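Local coordinates for acyl-CoA thioester hydrolase HI0827 (Haemophilus influenzae Rd KW20, PDB 3BJK), which probably hydrolyses the thioester bond of a broad range of acyl-coenzyme A molecules, working as a hexamer built as a trimer of hotdog-fold dimers, at residues L18-M23 with M39-M44; K51-G56 with S90-K95. The protein carries 1 engineered substitution. All coordinates share one frame; numbering follows the deposited sequence.

Both contacts pin helix 35-54, the sausage of the hotdog fold, against the antiparallel sheet that wraps it, but at different points along the helix. Contact 1 joins the helix to strand 15-21, at the edge of the sheet within this chain, and is partly buried; contact 2 lies at the helix's C-terminal end, on the inner strand 91-101, and is fully buried. Their centres are 19 Å apart, on opposite sides of the chain's centre. Neither has a hydrogen bond between its segments. The chemistry still differs: residues 18-23 and 39-44 mix methyl groups with an amide, whereas 51-56 and 90-95 meet through aliphatic carbon alone. Polar groups in both, Arg-19 and Glu-52, face the second subunit.

Contact 1. Residues L18-M23 with M39-M44; sequences LRTLAM and MSQMAM. Engineered in segment 39-44: Ala-43 (natural residue Asp). With EDO (1,2-ethanediol), chain B.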
loop_
_atom_site.group_PDB
_atom_site.type_symbol
_atom_site.label_atom_id
_atom_site.label_comp_id
_atom_site.label_asym_id
_atom_site.label_seq_id
_atom_site.Cartn_x
_atom_site.Cartn_y
_atom_site.Cartn_z
ATOM N N LEU C 18 3.189 -13.421 15.535
ATOM C CA LEU C 18 2.719 -13.104 14.215
ATOM C C LEU C 18 3.246 -14.114 13.257
ATOM O O LEU C 18 4.335 -14.624 13.452
ATOM C CB LEU C 18 3.250 -11.785 13.694
ATOM C CG LEU C 18 2.832 -10.425 14.228
ATOM C CD1 LEU C 18 3.555 -9.385 13.366
ATOM C CD2 LEU C 18 1.357 -10.245 14.156
ATOM N N ARG C 19 2.469 -14.364 12.211
ATOM C CA ARG C 19 2.840 -15.275 11.139
ATOM C C ARG C 19 2.232 -14.786 9.822
ATOM O O ARG C 19 1.010 -14.580 9.721
ATOM C CB ARG C 19 2.363 -16.695 11.400
ATOM C CG ARG C 19 2.992 -17.732 10.468
ATOM C CD ARG C 19 2.791 -19.119 11.045
ATOM N NE ARG C 19 3.518 -20.216 10.403
ATOM C CZ ARG C 19 3.029 -21.126 9.571
ATOM N NH1 ARG C 19 1.781 -21.094 9.131
ATOM N NH2 ARG C 19 3.829 -22.087 9.130
ATOM N N THR C 20 3.075 -14.694 8.806
ATOM C CA THR C 20 2.665 -14.147 7.525
ATOM C C THR C 20 3.551 -14.658 6.356
ATOM O O THR C 20 4.487 -15.384 6.568
ATOM C CB THR C 20 2.520 -12.607 7.541
ATOM O OG1 THR C 20 1.740 -12.214 6.427
ATOM C CG2 THR C 20 3.807 -11.860 7.493
ATOM N N LEU C 21 3.212 -14.280 5.134
ATOM C CA LEU C 21 4.001 -14.635 3.964
ATOM C C LEU C 21 4.714 -13.378 3.448
ATOM O O LEU C 21 4.099 -12.318 3.302
ATOM C CB LEU C 21 3.101 -15.202 2.879
ATOM C CG LEU C 21 3.906 -15.902 1.766
ATOM C CD1 LEU C 21 4.313 -17.281 2.212
ATOM C CD2 LEU C 21 3.142 -15.973 0.479
ATOM N N ALA C 22 5.997 -13.508 3.128
ATOM C CA ALA C 22 6.739 -12.417 2.516
ATOM C C ALA C 22 6.304 -12.258 1.036
ATOM O O ALA C 22 6.303 -13.213 0.241
ATOM C CB ALA C 22 8.211 -12.624 2.651
ATOM N N MET C 23 5.851 -11.047 0.724
ATOM C CA MET C 23 5.296 -10.694 -0.593
ATOM C C MET C 23 6.194 -9.755 -1.449
ATOM O O MET C 23 6.984 -8.948 -0.865
ATOM C CB MET C 23 3.934 -10.039 -0.384
ATOM C CG MET C 23 2.795 -10.934 0.172
ATOM S SD MET C 23 2.376 -12.379 -0.812
ATOM C CE MET C 23 1.224 -11.773 -2.081
ATOM N N MET C 39 11.083 -4.699 10.530
ATOM C CA MET C 39 10.921 -3.874 11.746
ATOM C C MET C 39 9.463 -3.657 12.151
ATOM O O MET C 39 9.131 -3.740 13.366
ATOM C CB MET C 39 11.615 -2.528 11.540
ATOM C CG MET C 39 13.128 -2.655 11.393
ATOM S SD MET C 39 14.025 -1.082 11.471
ATOM C CE MET C 39 13.807 -0.445 9.916
ATOM N N SER C 40 8.604 -3.370 11.156
ATOM C CA SER C 40 7.166 -3.191 11.347
ATOM C C SER C 40 6.507 -4.440 11.864
ATOM O O SER C 40 5.677 -4.354 12.788
ATOM C CB SER C 40 6.471 -2.783 10.052
ATOM O OG SER C 40 6.907 -1.527 9.642
ATOM N N GLN C 41 6.872 -5.606 11.288
ATOM C CA GLN C 41 6.346 -6.915 11.761
ATOM C C GLN C 41 6.744 -7.133 13.225
ATOM O O GLN C 41 5.925 -7.481 14.055
ATOM C CB GLN C 41 6.896 -8.083 10.891
ATOM C CG GLN C 41 6.307 -8.153 9.553
ATOM C CD GLN C 41 4.825 -8.520 9.551
ATOM O OE1 GLN C 41 4.045 -7.712 9.170
ATOM N NE2 GLN C 41 4.441 -9.720 10.045
ATOM N N MET C 42 8.009 -6.909 13.556
ATOM C CA MET C 42 8.485 -7.023 14.961
ATOM C C MET C 42 7.739 -6.088 15.869
ATOM O O MET C 42 7.319 -6.506 16.923
ATOM C CB MET C 42 9.980 -6.774 15.068
ATOM C CG MET C 42 10.847 -7.844 14.329
ATOM S SD MET C 42 12.603 -7.771 14.728
ATOM C CE MET C 42 13.072 -6.327 13.835
ATOM N N ALA C 43 7.533 -4.840 15.415
ATOM C CA ALA C 43 6.793 -3.836 16.173
ATOM C C ALA C 43 5.339 -4.224 16.471
ATOM O O ALA C 43 4.825 -4.052 17.642
ATOM C CB ALA C 43 6.807 -2.540 15.424
ATOM N N MET C 44 4.658 -4.691 15.425
ATOM C CA MET C 44 3.289 -5.110 15.530
ATOM C C MET C 44 3.145 -6.332 16.425
ATOM O O MET C 44 2.277 -6.356 17.333
ATOM C CB MET C 44 2.757 -5.380 14.132
ATOM C CG MET C 44 1.448 -6.066 14.031
ATOM S SD MET C 44 0.773 -5.972 12.349
ATOM C CE MET C 44 1.263 -4.408 11.778
HETATM C C1 EDO B . 0.337 -24.298 9.561
HETATM O O1 EDO B . 0.836 -23.739 8.331
HETATM C C2 EDO B . 1.451 -24.686 10.557
HETATM O O2 EDO B . 2.552 -25.387 9.937
#
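Leu-18 and Thr-20, on the same face of strand 15-21, turn their side chains to helix 35-54 and meet Gln-41 and Met-44, one helical turn apart. Apolar packing sets CD1 of Leu-18 4.0 Å from CG of Met-44, the two side chains crossing at about a right angle. The same methyl is close to Gln-41, with Leu-18 CD1 3.1 Å from the backbone O of Gln-41 and 3.5 Å from its NE2. Gln-41 bends at chi2 (-67°), which brings its amide back to the strand, where NE2 comes within 3.4 Å of Thr-20 CG2. None is a hydrogen bond; the methyl-to-carbonyl approach is tight. On the strand's other face, Arg-19 extends away from the helix; its NH1 donates at 2.9 Å to O1 of an ethanediol, probably from the crystallisation liquor and also bonded to Glu-52 OE1 of the second subunit, and its NH2 forms a salt bridge with that Glu-52. Backbone hydrogen bonds link Leu-18 to Cys-80 and Thr-20 to Val-78; Met-44 also packs on Phe-34 of the third subunit. Methyls, a methylene and one amide thus pack without directional bonds, while Arg-19, behind them, makes polar links to the second subunit.

Contact 2. Residues K51-G56 with S90-K95; sequences KEIAHG and SSIKIK. With EDO (1,2-ethanediol), chain S.
A single methyl carries the whole close contact: CD1 of Ile-92 touches both Ala-54 and Ile-53 at the C-terminal end of helix 35-54. It lies 3.8 Å from Ala-54 CB and 4.2 Å from CG2 of Ile-53. In Ile-92 the CG1 branch stands anti to the carbonyl carbon (chi1 -58°), and CD1 extends from it toward the helix. The side chains of Ile-53 and Ile-92 run antiparallel, alongside one another. Both isoleucines also pack on Cys-84 of strand 77-87, and Ile-53 on Leu-141 and Ala-144 of helix 139-148, so the contact belongs to a larger apolar layer between the sheet and two helices.

Polar groups finish the helix beside this layer in a Schellman motif. His-55 takes a left-handed conformation (phi 61°), Gly-56 N bonds to Lys-51 O at 3.2 Å, and His-55 N bonds weakly to Glu-52 O at 3.5 Å. His-55 ND1 donates to the same Glu-52 O at 3.0 Å; the acceptor lies in the ring plane and the donor nearly in line with the C=O bond, which fixes the imidazole against the last turn. The carboxylate of Glu-52 takes a hydrogen bond on each oxygen from one ethanediol, O2 to OE1 and O1 to OE2, both 2.9 Å, and OE2 also pairs with Lys-101 of the second subunit, a cation expected to stabilise its negative charge. Purely aliphatic packing therefore seats the helix end on the sheet, while the hydrogen bonds and ion pairs serve the helix terminus and the second subunit.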
loop_
_atom_site.group_PDB
_atom_site.type_symbol
_atom_site.label_atom_id
_atom_site.label_comp_id
_atom_site.label_asym_id
_atom_site.label_seq_id
_atom_site.Cartn_x
_atom_site.Cartn_y
_atom_site.Cartn_z
ATOM N N LYS C 51 0.180 -5.520 24.673
ATOM C CA LYS C 51 -1.195 -5.192 24.982
ATOM C C LYS C 51 -1.864 -6.307 25.788
ATOM O O LYS C 51 -2.714 -6.039 26.605
ATOM C CB LYS C 51 -2.002 -4.940 23.699
ATOM C CG LYS C 51 -1.538 -3.736 22.951
ATOM C CD LYS C 51 -2.135 -3.687 21.631
ATOM C CE LYS C 51 -1.441 -2.750 20.693
ATOM N NZ LYS C 51 -1.763 -3.232 19.336
ATOM N N GLU C 52 -1.501 -7.563 25.486
ATOM C CA GLU C 52 -2.054 -8.701 26.197
ATOM C C GLU C 52 -1.731 -8.580 27.726
ATOM O O GLU C 52 -2.603 -8.669 28.577
ATOM C CB GLU C 52 -1.557 -10.017 25.594
ATOM C CG GLU C 52 -2.320 -10.461 24.336
ATOM C CD GLU C 52 -1.625 -11.599 23.577
ATOM O OE1 GLU C 52 -0.383 -11.799 23.722
ATOM O OE2 GLU C 52 -2.334 -12.280 22.817
ATOM N N ILE C 53 -0.475 -8.314 28.017
ATOM C CA ILE C 53 0.057 -8.191 29.367
ATOM C C ILE C 53 -0.490 -6.938 30.062
ATOM O O ILE C 53 -0.858 -6.990 31.228
ATOM C CB ILE C 53 1.631 -8.173 29.312
ATOM C CG1 ILE C 53 2.135 -9.551 28.863
ATOM C CG2 ILE C 53 2.296 -7.715 30.670
ATOM C CD1 ILE C 53 3.591 -9.576 28.654
ATOM N N ALA C 54 -0.531 -5.837 29.326
ATOM C CA ALA C 54 -0.964 -4.540 29.852
ATOM C C ALA C 54 -2.468 -4.431 30.009
ATOM O O ALA C 54 -2.943 -3.503 30.678
ATOM C CB ALA C 54 -0.455 -3.404 28.920
ATOM N N HIS C 55 -3.212 -5.361 29.398
ATOM C CA HIS C 55 -4.681 -5.365 29.407
ATOM C C HIS C 55 -5.217 -4.094 28.743
ATOM O O HIS C 55 -6.159 -3.488 29.215
ATOM C CB HIS C 55 -5.235 -5.554 30.828
ATOM C CG HIS C 55 -5.349 -6.991 31.244
ATOM N ND1 HIS C 55 -4.619 -8.003 30.646
ATOM C CD2 HIS C 55 -6.088 -7.585 32.212
ATOM C CE1 HIS C 55 -4.934 -9.160 31.205
ATOM N NE2 HIS C 55 -5.814 -8.934 32.163
ATOM N N GLY C 56 -4.574 -3.672 27.650
ATOM C CA GLY C 56 -5.001 -2.490 26.944
ATOM C C GLY C 56 -3.928 -1.823 26.124
ATOM O O GLY C 56 -2.899 -2.438 25.820
ATOM N N SER C 90 4.528 0.325 34.464
ATOM C CA SER C 90 3.863 0.644 33.217
ATOM C C SER C 90 4.613 0.085 32.000
ATOM O O SER C 90 4.029 -0.098 30.920
ATOM C CB SER C 90 3.709 2.169 33.104
ATOM O OG SER C 90 4.988 2.834 33.122
ATOM N N SER C 91 5.899 -0.222 32.160
ATOM C CA SER C 91 6.713 -0.649 30.976
ATOM C C SER C 91 6.740 -2.188 30.792
ATOM O O SER C 91 6.596 -2.970 31.752
ATOM C CB SER C 91 8.139 -0.132 31.088
ATOM O OG SER C 91 8.738 -0.672 32.241
ATOM N N ILE C 92 6.922 -2.620 29.552
ATOM C CA ILE C 92 7.029 -4.012 29.224
ATOM C C ILE C 92 8.172 -4.157 28.224
ATOM O O ILE C 92 8.147 -3.540 27.166
ATOM C CB ILE C 92 5.733 -4.499 28.549
ATOM C CG1 ILE C 92 4.561 -4.255 29.478
ATOM C CG2 ILE C 92 5.801 -5.965 28.224
ATOM C CD1 ILE C 92 3.309 -4.106 28.811
ATOM N N LYS C 93 9.142 -4.998 28.543
ATOM C CA LYS C 93 10.333 -5.173 27.686
ATOM C C LYS C 93 10.182 -6.563 27.039
ATOM O O LYS C 93 9.933 -7.543 27.746
ATOM C CB LYS C 93 11.567 -5.043 28.585
ATOM C CG LYS C 93 12.953 -5.180 27.946
ATOM C CD LYS C 93 14.042 -4.948 28.995
ATOM C CE LYS C 93 15.417 -4.982 28.354
ATOM N NZ LYS C 93 16.538 -5.001 29.322
ATOM N N ILE C 94 10.289 -6.645 25.710
ATOM C CA ILE C 94 9.997 -7.867 25.003
ATOM C C ILE C 94 11.145 -8.098 24.017
ATOM O O ILE C 94 11.478 -7.202 23.255
ATOM C CB ILE C 94 8.631 -7.846 24.256
ATOM C CG1 ILE C 94 7.488 -7.834 25.259
ATOM C CG2 ILE C 94 8.530 -9.076 23.315
ATOM C CD1 ILE C 94 6.214 -7.519 24.759
ATOM N N LYS C 95 11.763 -9.273 24.068
ATOM C CA LYS C 95 12.667 -9.703 22.974
ATOM C C LYS C 95 11.864 -10.393 21.853
ATOM O O LYS C 95 11.089 -11.343 22.108
ATOM C CB LYS C 95 13.752 -10.611 23.503
ATOM C CG LYS C 95 14.897 -10.906 22.463
ATOM C CD LYS C 95 15.802 -11.950 23.012
ATOM C CE LYS C 95 17.043 -12.173 22.125
ATOM N NZ LYS C 95 16.844 -11.665 20.789
HETATM C C1 EDO S . 0.049 -15.223 21.986
HETATM O O1 EDO S . -0.889 -14.782 22.996
HETATM C C2 EDO S . 1.261 -14.289 21.906
HETATM O O2 EDO S . 0.958 -12.964 21.468
#